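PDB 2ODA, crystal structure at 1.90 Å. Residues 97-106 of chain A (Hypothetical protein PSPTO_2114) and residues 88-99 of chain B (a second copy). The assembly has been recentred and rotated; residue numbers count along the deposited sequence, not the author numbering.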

# COMPACT_ATOMS: atom_id res chain seq x y z
N LEU A 97 1.06 8.75 -0.62
CA LEU A 97 0.07 8.43 -1.65
C LEU A 97 -1.32 8.85 -1.23
O LEU A 97 -2.07 9.39 -2.03
N MSE A 98 -1.65 8.64 0.05
CA MSE A 98 -2.93 9.12 0.59
C MSE A 98 -3.08 10.64 0.55
O MSE A 98 -4.13 11.17 0.15
N ALA A 99 -2.02 11.37 0.91
CA ALA A 99 -2.05 12.84 0.83
C ALA A 99 -2.24 13.34 -0.61
O ALA A 99 -2.73 14.46 -0.82
N LEU A 100 -1.85 12.52 -1.58
CA LEU A 100 -1.98 12.86 -2.98
C LEU A 100 -3.30 12.36 -3.58
O LEU A 100 -3.55 12.57 -4.77
N ASN A 101 -4.10 11.69 -2.75
CA ASN A 101 -5.42 11.16 -3.13
C ASN A 101 -5.34 10.19 -4.31
O ASN A 101 -6.24 10.16 -5.14
N VAL A 102 -4.26 9.40 -4.41
CA VAL A 102 -4.14 8.48 -5.55
C VAL A 102 -5.28 7.46 -5.51
O VAL A 102 -5.75 7.09 -4.43
N SER A 103 -5.75 7.06 -6.68
CA SER A 103 -6.88 6.12 -6.74
C SER A 103 -6.44 4.67 -6.50
O SER A 103 -7.25 3.84 -6.11
N GLN A 104 -5.16 4.38 -6.76
CA GLN A 104 -4.65 3.02 -6.65
C GLN A 104 -3.14 3.01 -6.55
O GLN A 104 -2.46 3.95 -7.00
N LEU A 105 -2.62 1.95 -5.94
CA LEU A 105 -1.18 1.79 -5.77
C LEU A 105 -0.50 1.53 -7.11
O LEU A 105 0.64 1.99 -7.33
N GLU A 106 -1.20 0.80 -7.98
CA GLU A 106 -0.59 0.29 -9.20
C GLU A 106 -0.02 1.43 -10.02
O GLU A 106 -0.71 2.41 -10.30
N PRO B 88 -14.02 3.69 -2.66
CA PRO B 88 -13.00 2.68 -2.95
C PRO B 88 -11.54 3.16 -2.85
O PRO B 88 -10.66 2.42 -3.30
N GLN B 89 -11.28 4.33 -2.26
CA GLN B 89 -9.90 4.77 -1.99
C GLN B 89 -9.15 3.72 -1.15
O GLN B 89 -9.76 3.05 -0.29
N PRO B 90 -7.84 3.52 -1.42
CA PRO B 90 -7.05 2.47 -0.73
C PRO B 90 -6.85 2.72 0.78
O PRO B 90 -6.48 1.79 1.53
N ASP B 91 -7.08 3.97 1.20
CA ASP B 91 -6.83 4.44 2.58
C ASP B 91 -7.32 3.50 3.70
O ASP B 91 -6.58 3.21 4.63
N ALA B 92 -8.57 3.04 3.62
CA ALA B 92 -9.10 2.17 4.65
C ALA B 92 -8.21 0.93 4.86
O ALA B 92 -7.99 0.49 5.99
N CYS B 93 -7.69 0.36 3.77
CA CYS B 93 -6.86 -0.85 3.87
C CYS B 93 -5.43 -0.55 4.34
O CYS B 93 -4.89 -1.25 5.21
N TRP B 94 -4.84 0.51 3.79
CA TRP B 94 -3.52 0.91 4.26
C TRP B 94 -3.53 1.28 5.73
O TRP B 94 -2.63 0.90 6.49
N MSE B 95 -4.56 2.02 6.14
CA MSE B 95 -4.65 2.40 7.54
C MSE B 95 -4.81 1.22 8.49
O MSE B 95 -4.24 1.22 9.57
N ALA B 96 -5.54 0.20 8.06
CA ALA B 96 -5.69 -1.03 8.80
C ALA B 96 -4.36 -1.76 8.92
O ALA B 96 -4.00 -2.25 10.00
N LEU B 97 -3.62 -1.86 7.81
CA LEU B 97 -2.29 -2.49 7.86
C LEU B 97 -1.34 -1.76 8.83
O LEU B 97 -0.61 -2.38 9.61
N MSE B 98 -1.35 -0.43 8.78
CA MSE B 98 -0.55 0.38 9.71
C MSE B 98 -0.91 0.16 11.17
O MSE B 98 -0.02 0.09 12.03
N ALA B 99 -2.21 0.02 11.44
CA ALA B 99 -2.72 -0.29 12.78
C ALA B 99 -2.21 -1.63 13.28
O ALA B 99 -2.09 -1.83 14.49

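The contact, 498 Å² summed over both sides, joins the end of a helix and the loop after it in chain A to a loop and the helix that follows in chain B. Its apolar part centres on two side chains. Met A98, a selenomethionine, leaves its backbone sideways to chain B, but its m, t, p rotamer brings the end of the chain inward, where it sits as a knob among Asp B91, Trp B94, Met B95 and Met B98. The distances define the fit: Met A98 CE lies 3.5 Å from Met B95 SE, and Met A98 SE lies 4.0 Å from Met B98 CE. Met A98 SE also stands 5.4 Å from the centroid of the six-membered ring of Trp B94, 84° off the ring normal, so the selenium meets the ring at its edge.

Trp B94 points toward chain A with chi1 at -71° (m). Around its edge, near the ring plane, are Met A98 CG (3.5 Å from Trp B94 CE3), Leu A105 CB (3.9 Å from Trp B94 CZ2) and Val A102 CG2 (4.3 Å from Trp B94 CH2). Leu A97, in the m, t rotamer, approaches obliquely, its CD1 3.7 Å from Trp B94 CH2. The indole nitrogen NE1 is satisfied elsewhere in the structure.

The polar part follows the chain A helix end. Asn A101, with phi/psi of 58/35°, is the first residue to leave the helix, in a Schellman motif: Val A102 N donates to Leu A97 O at 3.2 Å and Asn A101 N to Met A98 O at 2.9 Å. The carbonyls just beyond this turn are available to Gln B89, whose CA-to-CB bond runs sideways, but whose m, m rotamer brings the amide close to chain A. Gln B89 NE2 donates weakly to Val A102 O (3.1 Å, N-H...acceptor angle 122°) and weakly to Asn A101 O (3.4 Å, 141°); these are the only direct hydrogen bonds between the stretches.

Water supplies the other polar links. Water 1 donates to Met A98 O at 2.8 Å and to Asp B91 OD2 at 2.7 Å, bridging a carboxylate oxygen and a carbonyl that already accepts from Asn A101 N, so that for Met A98 O the water is a second donor. Gln B89 OE1 accepts from water 2 at 2.7 Å, and that water also donates weakly to Asn A101 O at 3.5 Å. Water 3 lies 2.7 Å from Gln B89 OE1 and 2.8 Å from Ser A103 O. The Ser A103 side chain points away from chain B, and its OG accepts a weak bond from Gln A104 NE2 at 2.6 Å.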

# COMPACT_ATOMS: atom_id res chain seq x y z
CB LEU A 97 0.09 6.93 -1.94
CG LEU A 97 1.40 6.38 -2.51
CD1 LEU A 97 1.17 4.91 -2.85
CD2 LEU A 97 1.82 7.16 -3.79
CB MSE A 98 -3.15 8.58 1.99
CG MSE A 98 -3.43 7.09 2.01
SE MSE A 98 -3.33 6.36 3.84
CE MSE A 98 -4.63 7.43 4.72
CB ALA A 99 -0.80 13.45 1.46
CB LEU A 100 -0.81 12.29 -3.78
CG LEU A 100 0.57 12.94 -3.56
CD1 LEU A 100 1.62 12.17 -4.38
CD2 LEU A 100 0.54 14.43 -3.95
CB ASN A 101 -6.42 12.28 -3.49
CG ASN A 101 -6.40 13.46 -2.50
OD1 ASN A 101 -6.79 13.31 -1.35
ND2 ASN A 101 -5.99 14.65 -2.99
CB VAL A 102 -2.76 7.78 -5.63
CG1 VAL A 102 -1.60 8.81 -5.47
CG2 VAL A 102 -2.66 6.65 -4.63
CB SER A 103 -7.63 6.24 -8.06
OG SER A 103 -6.81 5.77 -9.12
CB GLN A 104 -5.11 2.17 -7.82
CG GLN A 104 -4.39 2.49 -9.07
CD GLN A 104 -5.28 2.58 -10.25
OE1 GLN A 104 -5.03 1.94 -11.28
NE2 GLN A 104 -6.36 3.37 -10.14
CB LEU A 105 -0.90 0.61 -4.83
CG LEU A 105 0.57 0.24 -4.60
CD1 LEU A 105 1.21 1.32 -3.75
CD2 LEU A 105 0.66 -1.13 -3.92
CB GLU A 106 -1.60 -0.54 -10.01
CG GLU A 106 -1.07 -0.95 -11.36
CD GLU A 106 -2.02 -1.86 -12.13
OE1 GLU A 106 -3.22 -1.93 -11.76
OE2 GLU A 106 -1.55 -2.49 -13.10
CB PRO B 88 -13.31 2.30 -4.40
CG PRO B 88 -13.80 3.57 -5.03
CD PRO B 88 -14.47 4.36 -3.89
CB GLN B 89 -9.85 6.14 -1.29
CG GLN B 89 -10.30 7.34 -2.12
CD GLN B 89 -9.48 7.53 -3.37
OE1 GLN B 89 -9.86 7.07 -4.45
NE2 GLN B 89 -8.34 8.20 -3.24
CB PRO B 90 -5.68 2.53 -1.43
CG PRO B 90 -5.62 3.96 -2.02
CD PRO B 90 -7.04 4.21 -2.46
CB ASP B 91 -7.47 5.80 2.81
CG ASP B 91 -6.96 6.86 1.86
OD1 ASP B 91 -6.80 6.57 0.65
OD2 ASP B 91 -6.71 7.98 2.34
CB ALA B 92 -10.50 1.75 4.30
CB CYS B 93 -6.84 -1.57 2.53
SG CYS B 93 -8.47 -2.27 2.12
CB TRP B 94 -2.98 2.06 3.43
CG TRP B 94 -2.60 1.65 2.04
CD1 TRP B 94 -2.25 0.40 1.60
CD2 TRP B 94 -2.47 2.53 0.92
NE1 TRP B 94 -1.94 0.45 0.24
CE2 TRP B 94 -2.07 1.74 -0.19
CE3 TRP B 94 -2.69 3.89 0.73
CZ2 TRP B 94 -1.85 2.30 -1.46
CZ3 TRP B 94 -2.46 4.45 -0.54
CH2 TRP B 94 -2.08 3.65 -1.62
CB MSE B 95 -5.70 3.47 7.76
CG MSE B 95 -5.12 4.81 7.45
SE MSE B 95 -6.52 6.14 7.42
CE MSE B 95 -7.04 6.03 9.27
CB ALA B 96 -6.70 -1.94 8.12
CB LEU B 97 -1.69 -2.63 6.45
CG LEU B 97 -2.47 -3.49 5.44
CD1 LEU B 97 -1.77 -3.41 4.07
CD2 LEU B 97 -2.59 -4.96 5.94
CB MSE B 98 -0.63 1.85 9.34
CG MSE B 98 0.12 2.12 8.03
SE MSE B 98 0.06 4.01 7.58
CE MSE B 98 -1.48 4.03 6.52
CB ALA B 99 -4.26 -0.25 12.79
O HOH W 1 -6.45 10.53 1.66
O HOH W 2 -9.17 8.80 -6.37
O HOH W 3 -9.88 4.70 -5.76